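C. albicans actin interacting protein Aip5 (Candida albicans SC5314, PDB 6M4C) interacts with actin and probably promotes its nucleation with the polarisome, enabling filamentous growth. Local coordinates at residues A[33-41]-A[86-96]. Sequence-based numbering, arbitrary orientation.
Sequences AILQGNGIK and NEEYRLRELLY
L91 pushes its CD2 methyl into a hollow whose close walls are I34 and N38, with L35 and I40 standing further back, where helix 22-36 of this thioredoxin-like fold ends and turns toward strand 43-46. A Schellman motif closes the helix here: G39, with positive phi, reverses the chain, G39 N bonds Q36 O, and I40 N returns to L35 O, which also accepts from N38 N. L91 CD2 lies 3.7 Å from I34 CG2 and 3.8 Å from N38 CG. With CG anti to the backbone N, the L91 torsion (chi1 174°) carries CD2 into the hollow. One turn later L95 CD2 meets I40 CD1 tip to tip at 3.6 Å, while L35 and I40 also touch I14 and V12 of strand 12-16. Next to L91, N86 comes head-on at I34, its CG 3.8 Å from I34 CG2. The N38 amide bridges the two sides here: ND2 holds I34 O at 2.9 Å and gives a weak bond to N86 OD1, the two amide planes turned 74° apart. Beside I40, R92, its chain bent at chi3 (95°), slides past in the opposite direction and lays one guanidinium face over I40 CG1, which sits 3.8 Å from R92 NH1.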
loop_
_atom_site.group_PDB
_atom_site.type_symbol
_atom_site.label_atom_id
_atom_site.label_comp_id
_atom_site.label_asym_id
_atom_site.label_seq_id
_atom_site.Cartn_x
_atom_site.Cartn_y
_atom_site.Cartn_z
ATOM N N ALA A 33 6.871 10.649 -4.959
ATOM C CA ALA A 33 7.003 12.091 -5.108
ATOM C C ALA A 33 6.724 12.481 -6.560
ATOM O O ALA A 33 5.976 13.418 -6.834
ATOM C CB ALA A 33 8.383 12.501 -4.672
ATOM N N ILE A 34 7.307 11.727 -7.499
ATOM C CA ILE A 34 7.037 11.979 -8.900
ATOM C C ILE A 34 5.549 11.793 -9.179
ATOM O O ILE A 34 4.979 12.528 -9.978
ATOM C CB ILE A 34 7.847 11.032 -9.795
ATOM C CG1 ILE A 34 9.351 11.287 -9.720
ATOM C CG2 ILE A 34 7.310 11.119 -11.218
ATOM C CD1 ILE A 34 10.158 10.441 -10.675
ATOM N N LEU A 35 4.943 10.747 -8.606
ATOM C CA LEU A 35 3.579 10.443 -8.996
ATOM C C LEU A 35 2.668 11.550 -8.484
ATOM O O LEU A 35 1.742 11.980 -9.185
ATOM C CB LEU A 35 3.157 9.051 -8.509
ATOM C CG LEU A 35 3.684 7.861 -9.324
ATOM C CD1 LEU A 35 2.906 6.597 -9.001
ATOM C CD2 LEU A 35 3.621 8.108 -10.831
ATOM N N GLN A 36 3.004 12.020 -7.275
ATOM C CA GLN A 36 2.173 12.946 -6.529
ATOM C C GLN A 36 2.373 14.323 -7.141
ATOM O O GLN A 36 1.403 15.018 -7.411
ATOM C CB GLN A 36 2.479 12.865 -5.035
ATOM C CG GLN A 36 1.633 13.790 -4.181
ATOM C CD GLN A 36 2.183 13.881 -2.777
ATOM O OE1 GLN A 36 2.988 13.058 -2.346
ATOM N NE2 GLN A 36 1.761 14.906 -2.051
ATOM N N GLY A 37 3.633 14.639 -7.457
ATOM C CA GLY A 37 4.006 15.774 -8.292
ATOM C C GLY A 37 3.268 15.919 -9.634
ATOM O O GLY A 37 3.270 16.999 -10.221
ATOM N N ASN A 38 2.629 14.854 -10.123
ATOM C CA ASN A 38 2.112 14.843 -11.474
ATOM C C ASN A 38 0.616 14.591 -11.439
ATOM O O ASN A 38 0.022 14.249 -12.467
ATOM C CB ASN A 38 2.723 13.726 -12.317
ATOM C CG ASN A 38 3.975 14.142 -13.060
ATOM O OD1 ASN A 38 3.930 14.479 -14.251
ATOM N ND2 ASN A 38 5.099 14.093 -12.363
ATOM N N GLY A 39 0.041 14.731 -10.241
ATOM C CA GLY A 39 -1.398 14.596 -10.097
ATOM C C GLY A 39 -1.896 13.149 -10.110
ATOM O O GLY A 39 -3.102 12.911 -10.250
ATOM N N ILE A 40 -0.989 12.174 -9.925
ATOM C CA ILE A 40 -1.371 10.798 -10.205
ATOM C C ILE A 40 -1.599 10.115 -8.865
ATOM O O ILE A 40 -0.673 10.037 -8.068
ATOM C CB ILE A 40 -0.336 10.083 -11.126
ATOM C CG1 ILE A 40 -0.300 10.689 -12.532
ATOM C CG2 ILE A 40 -0.568 8.577 -11.231
ATOM C CD1 ILE A 40 0.946 10.308 -13.276
ATOM N N LYS A 41 -2.843 9.695 -8.598
ATOM C CA LYS A 41 -3.144 8.977 -7.359
ATOM C C LYS A 41 -2.603 7.551 -7.499
ATOM O O LYS A 41 -2.494 7.055 -8.614
ATOM C CB LYS A 41 -4.633 9.100 -6.963
ATOM N N ASN A 86 9.884 10.676 -16.790
ATOM C CA ASN A 86 9.502 11.926 -16.155
ATOM C C ASN A 86 10.379 13.072 -16.653
ATOM O O ASN A 86 9.870 14.158 -16.924
ATOM C CB ASN A 86 9.548 11.824 -14.633
ATOM C CG ASN A 86 9.054 13.076 -13.947
ATOM O OD1 ASN A 86 7.919 13.499 -14.156
ATOM N ND2 ASN A 86 9.898 13.650 -13.108
ATOM N N GLU A 87 11.692 12.817 -16.771
ATOM C CA GLU A 87 12.640 13.844 -17.174
ATOM C C GLU A 87 12.415 14.191 -18.644
ATOM O O GLU A 87 12.446 15.362 -19.017
ATOM C CB GLU A 87 14.076 13.434 -16.855
ATOM C CG GLU A 87 14.584 13.968 -15.520
ATOM C CD GLU A 87 14.319 13.080 -14.316
ATOM O OE1 GLU A 87 15.212 12.285 -13.941
ATOM O OE2 GLU A 87 13.220 13.181 -13.753
ATOM N N GLU A 88 12.116 13.172 -19.458
ATOM C CA GLU A 88 11.803 13.359 -20.870
ATOM C C GLU A 88 10.341 13.797 -21.077
ATOM O O GLU A 88 9.852 13.803 -22.209
ATOM C CB GLU A 88 12.249 12.131 -21.682
ATOM C CG GLU A 88 11.392 10.893 -21.473
ATOM C CD GLU A 88 11.825 9.656 -22.241
ATOM O OE1 GLU A 88 12.909 9.709 -22.869
ATOM O OE2 GLU A 88 11.074 8.639 -22.214
ATOM N N TYR A 89 9.651 14.183 -19.988
ATOM C CA TYR A 89 8.284 14.683 -20.045
ATOM C C TYR A 89 7.396 13.730 -20.840
ATOM O O TYR A 89 6.660 14.163 -21.726
ATOM C CB TYR A 89 8.211 16.099 -20.638
ATOM C CG TYR A 89 8.881 17.170 -19.812
ATOM C CD1 TYR A 89 8.485 17.440 -18.510
ATOM C CD2 TYR A 89 9.882 17.967 -20.344
ATOM C CE1 TYR A 89 9.053 18.467 -17.763
ATOM C CE2 TYR A 89 10.480 18.984 -19.607
ATOM C CZ TYR A 89 10.073 19.232 -18.307
ATOM O OH TYR A 89 10.687 20.221 -17.585
ATOM N N ARG A 90 7.438 12.441 -20.491
ATOM C CA ARG A 90 6.699 11.439 -21.246
ATOM C C ARG A 90 5.900 10.517 -20.318
ATOM O O ARG A 90 5.441 9.460 -20.754
ATOM C CB ARG A 90 7.670 10.639 -22.126
ATOM C CG ARG A 90 7.273 10.592 -23.594
ATOM C CD ARG A 90 7.975 11.740 -24.290
ATOM N NE ARG A 90 7.457 12.261 -25.543
ATOM C CZ ARG A 90 7.752 13.474 -26.005
ATOM N NH1 ARG A 90 8.524 14.288 -25.301
ATOM N NH2 ARG A 90 7.269 13.873 -27.167
ATOM N N LEU A 91 5.708 10.934 -19.053
ATOM C CA LEU A 91 5.253 10.037 -18.000
ATOM C C LEU A 91 3.826 9.572 -18.253
ATOM O O LEU A 91 3.533 8.390 -18.087
ATOM C CB LEU A 91 5.402 10.694 -16.629
ATOM C CG LEU A 91 4.827 9.907 -15.455
ATOM C CD1 LEU A 91 5.425 8.501 -15.378
ATOM C CD2 LEU A 91 5.093 10.652 -14.161
ATOM N N ARG A 92 2.963 10.491 -18.688
ATOM C CA ARG A 92 1.544 10.191 -18.786
ATOM C C ARG A 92 1.299 9.320 -20.014
ATOM O O ARG A 92 0.328 8.559 -20.061
ATOM C CB ARG A 92 0.706 11.470 -18.694
ATOM C CG ARG A 92 0.571 12.002 -17.272
ATOM C CD ARG A 92 -0.297 13.233 -17.103
ATOM N NE ARG A 92 -1.662 12.909 -16.725
ATOM C CZ ARG A 92 -2.191 13.128 -15.519
ATOM N NH1 ARG A 92 -1.458 13.674 -14.556
ATOM N NH2 ARG A 92 -3.456 12.801 -15.291
ATOM N N GLU A 93 2.230 9.427 -20.972
ATOM C CA GLU A 93 2.268 8.597 -22.164
ATOM C C GLU A 93 2.637 7.156 -21.799
ATOM O O GLU A 93 1.808 6.279 -22.079
ATOM C CB GLU A 93 3.182 9.225 -23.214
ATOM C CG GLU A 93 3.118 8.522 -24.555
ATOM C CD GLU A 93 3.966 9.153 -25.638
ATOM O OE1 GLU A 93 5.195 9.290 -25.418
ATOM O OE2 GLU A 93 3.391 9.527 -26.692
ATOM N N LEU A 94 3.821 6.912 -21.160
ATOM C CA LEU A 94 4.121 5.540 -20.716
ATOM C C LEU A 94 2.926 5.032 -19.931
ATOM O O LEU A 94 2.481 3.914 -20.181
ATOM C CB LEU A 94 5.433 5.302 -19.938
ATOM N N LEU A 95 2.359 5.915 -19.091
ATOM C CA LEU A 95 1.326 5.510 -18.155
ATOM C C LEU A 95 0.035 5.094 -18.859
ATOM O O LEU A 95 -0.592 4.108 -18.460
ATOM C CB LEU A 95 1.078 6.588 -17.094
ATOM C CG LEU A 95 0.147 6.165 -15.950
ATOM C CD1 LEU A 95 0.641 4.916 -15.244
ATOM C CD2 LEU A 95 -0.007 7.281 -14.946
ATOM N N TYR A 96 -0.392 5.854 -19.869
ATOM C CA TYR A 96 -1.767 5.670 -20.324
ATOM C C TYR A 96 -1.838 5.156 -21.756
ATOM O O TYR A 96 -2.923 5.036 -22.324
ATOM C CB TYR A 96 -2.625 6.919 -20.102
ATOM C CG TYR A 96 -2.736 7.357 -18.666
ATOM C CD1 TYR A 96 -3.288 6.516 -17.714
ATOM C CD2 TYR A 96 -2.291 8.607 -18.255
ATOM C CE1 TYR A 96 -3.409 6.908 -16.393
ATOM C CE2 TYR A 96 -2.401 9.014 -16.934
ATOM C CZ TYR A 96 -2.966 8.159 -16.004
ATOM O OH TYR A 96 -3.069 8.524 -14.694
#